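Local coordinates for acetylated cis-Golgi protein, involved in ER-to-Golgi transport (Saccharomyces cerevisiae, PDB 6G8Y) that probably tethers Golgi membranes and takes part in ER-to-Golgi transport, as the yeast member of the GRASP family, through PDZ domains that bind golgins in its relatives, at residues Cys68-Val74 with Asp86-Ile92; Leu16-Trp20 with Asp33-Phe38. One frame throughout, in Å; residues are numbered along the deposited sequence.

Contact 1 of 2, residues Cys68-Val74 with Asp86-Ile92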
# COMPACT_ATOMS: atom_id res chain seq x y z
N CYS A 68 6.58 2.62 15.85
CA CYS A 68 7.39 3.79 16.18
C CYS A 68 8.73 3.33 16.73
O CYS A 68 8.80 2.41 17.58
CB CYS A 68 6.68 4.74 17.18
SG CYS A 68 5.40 5.82 16.46
N GLY A 69 9.80 3.91 16.21
CA GLY A 69 11.15 3.57 16.67
C GLY A 69 11.74 2.31 16.07
O GLY A 69 12.81 1.87 16.49
N ARG A 70 11.05 1.71 15.10
CA ARG A 70 11.55 0.49 14.45
C ARG A 70 11.09 0.50 13.00
O ARG A 70 10.62 1.53 12.50
CB ARG A 70 11.14 -0.77 15.25
CG ARG A 70 9.65 -1.05 15.31
CD ARG A 70 9.36 -2.25 16.20
NE ARG A 70 7.93 -2.53 16.40
CZ ARG A 70 7.21 -3.49 15.82
NH1 ARG A 70 7.70 -4.32 14.91
NH2 ARG A 70 5.92 -3.61 16.18
N THR A 71 11.22 -0.63 12.31
CA THR A 71 11.01 -0.73 10.89
C THR A 71 9.64 -1.28 10.61
O THR A 71 9.21 -2.28 11.21
CB THR A 71 12.06 -1.70 10.30
OG1 THR A 71 13.34 -1.20 10.68
CG2 THR A 71 11.88 -1.76 8.82
N LEU A 72 8.94 -0.65 9.66
CA LEU A 72 7.69 -1.21 9.12
C LEU A 72 7.99 -1.85 7.76
O LEU A 72 8.62 -1.20 6.89
CB LEU A 72 6.66 -0.09 8.94
CG LEU A 72 5.34 -0.46 8.26
CD1 LEU A 72 4.54 -1.39 9.14
CD2 LEU A 72 4.52 0.78 7.91
N LYS A 73 7.48 -3.06 7.59
CA LYS A 73 7.50 -3.77 6.32
C LYS A 73 6.31 -3.33 5.48
O LYS A 73 5.17 -3.40 5.92
CB LYS A 73 7.44 -5.26 6.57
CG LYS A 73 7.66 -6.15 5.37
CD LYS A 73 7.95 -7.55 5.92
CE LYS A 73 7.46 -8.64 5.04
NZ LYS A 73 7.35 -9.88 5.85
N VAL A 74 6.61 -2.87 4.27
CA VAL A 74 5.63 -2.36 3.32
C VAL A 74 5.60 -3.35 2.16
O VAL A 74 6.63 -3.60 1.52
CB VAL A 74 6.06 -0.96 2.83
CG1 VAL A 74 5.07 -0.38 1.84
CG2 VAL A 74 6.23 -0.05 4.05
N ASP A 86 9.04 -6.57 -0.85
CA ASP A 86 8.90 -5.89 0.42
C ASP A 86 9.93 -4.79 0.52
O ASP A 86 11.11 -5.01 0.24
CB ASP A 86 9.16 -6.83 1.59
CG ASP A 86 8.17 -7.96 1.66
OD1 ASP A 86 7.01 -7.81 1.26
OD2 ASP A 86 8.59 -9.03 2.15
N GLU A 87 9.47 -3.61 0.90
CA GLU A 87 10.37 -2.53 1.29
C GLU A 87 10.26 -2.33 2.80
O GLU A 87 9.32 -2.82 3.42
CB GLU A 87 10.02 -1.22 0.56
CG GLU A 87 10.20 -1.24 -0.97
CD GLU A 87 11.63 -1.10 -1.49
OE1 GLU A 87 12.58 -0.91 -0.73
OE2 GLU A 87 11.78 -1.19 -2.73
N TYR A 88 11.22 -1.60 3.36
CA TYR A 88 11.31 -1.37 4.79
C TYR A 88 11.50 0.11 5.03
O TYR A 88 12.31 0.74 4.36
CB TYR A 88 12.47 -2.16 5.38
CG TYR A 88 12.20 -3.63 5.35
CD1 TYR A 88 11.44 -4.24 6.35
CD2 TYR A 88 12.64 -4.40 4.30
CE1 TYR A 88 11.17 -5.59 6.30
CE2 TYR A 88 12.36 -5.76 4.24
CZ TYR A 88 11.64 -6.35 5.26
OH TYR A 88 11.34 -7.69 5.22
N ILE A 89 10.75 0.66 5.96
CA ILE A 89 10.88 2.09 6.24
C ILE A 89 10.95 2.32 7.74
O ILE A 89 10.21 1.67 8.51
CB ILE A 89 9.76 2.92 5.59
CG1 ILE A 89 9.92 4.43 5.85
CG2 ILE A 89 8.39 2.42 6.00
CD1 ILE A 89 8.64 5.22 5.69
N SER A 90 11.85 3.20 8.16
CA SER A 90 11.97 3.56 9.57
C SER A 90 10.85 4.51 9.97
O SER A 90 10.66 5.57 9.35
CB SER A 90 13.32 4.23 9.84
OG SER A 90 14.37 3.29 9.71
N ILE A 91 10.12 4.13 11.01
CA ILE A 91 9.03 4.95 11.54
C ILE A 91 9.55 5.72 12.75
O ILE A 91 10.06 5.11 13.68
CB ILE A 91 7.83 4.06 11.94
CG1 ILE A 91 7.39 3.19 10.74
CG2 ILE A 91 6.68 4.90 12.51
CD1 ILE A 91 7.14 3.95 9.44
N ILE A 92 9.42 7.03 12.76
CA ILE A 92 9.95 7.81 13.90
C ILE A 92 8.99 7.73 15.08
O ILE A 92 7.79 7.50 14.95
CB ILE A 92 10.34 9.27 13.52
CG1 ILE A 92 9.15 10.19 13.29
CG2 ILE A 92 11.24 9.28 12.29
CD1 ILE A 92 9.54 11.63 12.99
OXT ILE A 92 9.44 7.91 16.21
O HOH W 1 14.08 1.77 12.34
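Lys73 and Tyr88 form a non-hydrogen-bonded antiparallel pair whose side chains leave the same face of the sheet and run side by side. With CG anti to the backbone N (chi1 -171°), the lysine chain follows the phenol outward. Its CB lies 3.8 Å from Tyr88 CE1, CG approaches CE1 and CZ obliquely to the ring, and CD comes 3.5 Å from Tyr88 OH. A bend at chi3 then sets CE 3.1 Å from Asp86 OD2. The ammonium NZ stays 4.0 Å from OD2 of Asp86, a long salt bridge; its stronger one goes to Asp40, while OD1 of Asp86 is bonded to Asn75. With an alanine in place of Lys73, Asp40 and Asp86 would probably lose this shared cation and the Tyr88 ring the chain alongside it. Nearer the base of the ring, Thr71 CG2 meets the edge, 3.5 Å from Tyr88 CD1.

These residues belong to the beta hairpin of strands 71-78 and 83-90, which closes the chain of this PDZ domain. Leu72 with Ile89 and Val74 with Glu87 each exchange two backbone hydrogen bonds. The pairing carries on past the regular strands through Ile91 N to Arg70 O, almost linear at 174°, and Gly69 N to Ile91 O; Gly69 turns here with a positive phi. On the other face Leu72 CB packs 3.8 Å from Ile91 CG1, and both side chains rest on Phe64 of helix 57-66. Val74 CG2 meets Ile89 CG2 at 3.8 Å. A water held by Ser90 OG at 3.1 Å reaches Thr71 OG1 by a weak bond.

Contact 2 of 2, residues Leu16-Trp20 with Asp33-Phe38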
# COMPACT_ATOMS: atom_id res chain seq x y z
N LEU A 16 -8.80 6.44 -3.59
CA LEU A 16 -7.45 6.79 -3.16
C LEU A 16 -6.65 5.54 -2.88
O LEU A 16 -7.16 4.60 -2.26
CB LEU A 16 -7.52 7.62 -1.90
CG LEU A 16 -8.26 8.94 -2.04
CD1 LEU A 16 -8.19 9.70 -0.74
CD2 LEU A 16 -7.79 9.78 -3.22
N ARG A 17 -5.39 5.53 -3.33
CA ARG A 17 -4.44 4.45 -3.03
C ARG A 17 -3.12 5.03 -2.53
O ARG A 17 -2.87 6.21 -2.66
CB ARG A 17 -4.20 3.58 -4.27
CG ARG A 17 -5.44 2.78 -4.72
CD ARG A 17 -5.94 1.78 -3.69
NE ARG A 17 -7.07 1.00 -4.20
CZ ARG A 17 -8.35 1.36 -4.11
NH1 ARG A 17 -8.75 2.48 -3.50
NH2 ARG A 17 -9.28 0.56 -4.63
N ILE A 18 -2.31 4.21 -1.89
CA ILE A 18 -0.99 4.60 -1.42
C ILE A 18 0.03 3.95 -2.35
O ILE A 18 -0.11 2.78 -2.75
CB ILE A 18 -0.79 4.15 0.04
CG1 ILE A 18 -1.97 4.64 0.89
CG2 ILE A 18 0.54 4.68 0.59
CD1 ILE A 18 -2.03 4.15 2.32
N VAL A 19 1.04 4.73 -2.73
CA VAL A 19 2.11 4.24 -3.60
C VAL A 19 3.48 4.47 -2.97
O VAL A 19 3.60 5.30 -2.08
CB VAL A 19 2.06 4.91 -5.00
CG1 VAL A 19 0.72 4.57 -5.66
CG2 VAL A 19 2.26 6.43 -4.91
N TRP A 20 4.49 3.74 -3.46
CA TRP A 20 5.90 3.90 -3.08
C TRP A 20 6.60 4.62 -4.21
O TRP A 20 6.60 4.12 -5.33
CB TRP A 20 6.54 2.51 -2.90
CG TRP A 20 7.98 2.55 -2.55
CD1 TRP A 20 9.02 2.62 -3.42
CD2 TRP A 20 8.53 2.50 -1.24
NE1 TRP A 20 10.19 2.63 -2.73
CE2 TRP A 20 9.93 2.58 -1.39
CE3 TRP A 20 7.99 2.45 0.03
CZ2 TRP A 20 10.79 2.56 -0.30
CZ3 TRP A 20 8.84 2.43 1.12
CH2 TRP A 20 10.22 2.50 0.94
N ASP A 33 4.58 1.48 -8.31
CA ASP A 33 4.70 0.59 -7.16
C ASP A 33 3.56 0.92 -6.19
O ASP A 33 3.63 1.90 -5.45
CB ASP A 33 6.05 0.77 -6.48
CG ASP A 33 7.21 0.19 -7.28
OD1 ASP A 33 7.01 -0.75 -8.07
OD2 ASP A 33 8.36 0.65 -7.08
N TYR A 34 2.52 0.09 -6.20
CA TYR A 34 1.39 0.29 -5.29
C TYR A 34 1.70 -0.37 -3.96
O TYR A 34 2.25 -1.47 -3.92
CB TYR A 34 0.13 -0.37 -5.85
CG TYR A 34 -0.53 0.43 -6.92
CD1 TYR A 34 -1.35 1.50 -6.58
CD2 TYR A 34 -0.39 0.09 -8.26
CE1 TYR A 34 -2.01 2.23 -7.54
CE2 TYR A 34 -1.04 0.83 -9.24
CZ TYR A 34 -1.85 1.90 -8.87
OH TYR A 34 -2.52 2.64 -9.81
N ILE A 35 1.32 0.30 -2.86
CA ILE A 35 1.31 -0.35 -1.56
C ILE A 35 0.07 -1.21 -1.47
O ILE A 35 -1.05 -0.71 -1.53
CB ILE A 35 1.26 0.66 -0.39
CG1 ILE A 35 2.39 1.67 -0.47
CG2 ILE A 35 1.29 -0.08 0.93
CD1 ILE A 35 3.71 1.05 -0.77
N VAL A 36 0.29 -2.51 -1.32
CA VAL A 36 -0.80 -3.47 -1.17
C VAL A 36 -0.96 -4.02 0.24
O VAL A 36 -1.99 -4.60 0.58
CB VAL A 36 -0.70 -4.59 -2.24
CG1 VAL A 36 -0.87 -3.99 -3.62
CG2 VAL A 36 0.59 -5.37 -2.14
N GLY A 37 0.05 -3.83 1.09
CA GLY A 37 -0.04 -4.29 2.45
C GLY A 37 0.93 -3.57 3.35
O GLY A 37 1.91 -2.97 2.90
N PHE A 38 0.66 -3.70 4.64
CA PHE A 38 1.58 -3.30 5.69
C PHE A 38 1.74 -4.49 6.60
O PHE A 38 0.73 -5.07 7.00
CB PHE A 38 1.03 -2.13 6.52
CG PHE A 38 0.87 -0.84 5.74
CD1 PHE A 38 1.98 -0.22 5.19
CD2 PHE A 38 -0.37 -0.19 5.60
CE1 PHE A 38 1.86 0.95 4.49
CE2 PHE A 38 -0.47 1.01 4.91
CZ PHE A 38 0.63 1.57 4.35
O HOH W 2 -2.89 1.42 -1.57
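Trp20 N bonds almost straight to Asp33 O (2.8 Å, 171°) and Ile35 N to Ile18 O (2.9 Å), although the two segments run 102° apart end to end and pair only briefly as antiparallel strands. A water extends the join, accepting from Ile18 N and donating to Ile35 O.

Ile35 fills the angle between the segments. Its CG1, anti to the carbonyl carbon (chi1 -55°), lies 3.7 Å from Ile18 CG2, and its CD1 carries on to Trp20 CB at 3.8 Å. The other branch of Ile18 ends with CD1 at the edge of the Phe38 ring, 4.2 Å from CZ. Val19 and Tyr34 point the same way, with Val19 CG1 3.8 Å from Tyr34 CD1 and oblique to the ring. Arg17 CB touches the edge of that ring, but its bent chain takes the guanidinium elsewhere: NH1 bonds to Leu16 O, which lies in the guanidinium plane while the donor stands above the carbonyl plane, and to Ser53 OG. Asp33 CB sits 3.6 Å from Trp20 O; its buried carboxylate OD2 forms a salt bridge with Arg85 and OD1 a weak hydrogen bond with Ser78.

In the PDZ sheet, strand 33-38 lies between strands 41-47 and 71-78, with a classic beta bulge where Val36 and Gly37 both face Asn75. Strand 19-20 adds a short partner at its start, and the Trp20 side chain touches Ile76, Arg85 and Glu87 of the C-terminal hairpin. Phe38 packs on helix 57-66, its ring edge-to-face with Phe64, while Tyr34 and Val36 touch helix 2-10, probably made of tag residues.

How the contacts relate
Contacts 1 and 2 have centres about 14 Å apart and belong to one sheet, in which strands 33-38 and 71-78 are neighbours. Side chains join them directly: Val74 CG1 lies 3.3 Å from Ile35 CD1, shorter than a usual carbon-carbon contact and so to be read with caution, and Leu72 CD2 lies 3.8 Å from Phe38 CD1. On the hairpin's far strand Glu87 CB meets Trp20 CH2, also at 3.8 Å. Arg85, the partner of Asp33, also forms a salt bridge with Glu87 of contact 1. Along the chain contact 2 closes before contact 1 opens. A bound 1,2-ethanediol, probably from the crystallisation liquor, lies about 3 Å from the Tyr34 side chain in contact 2.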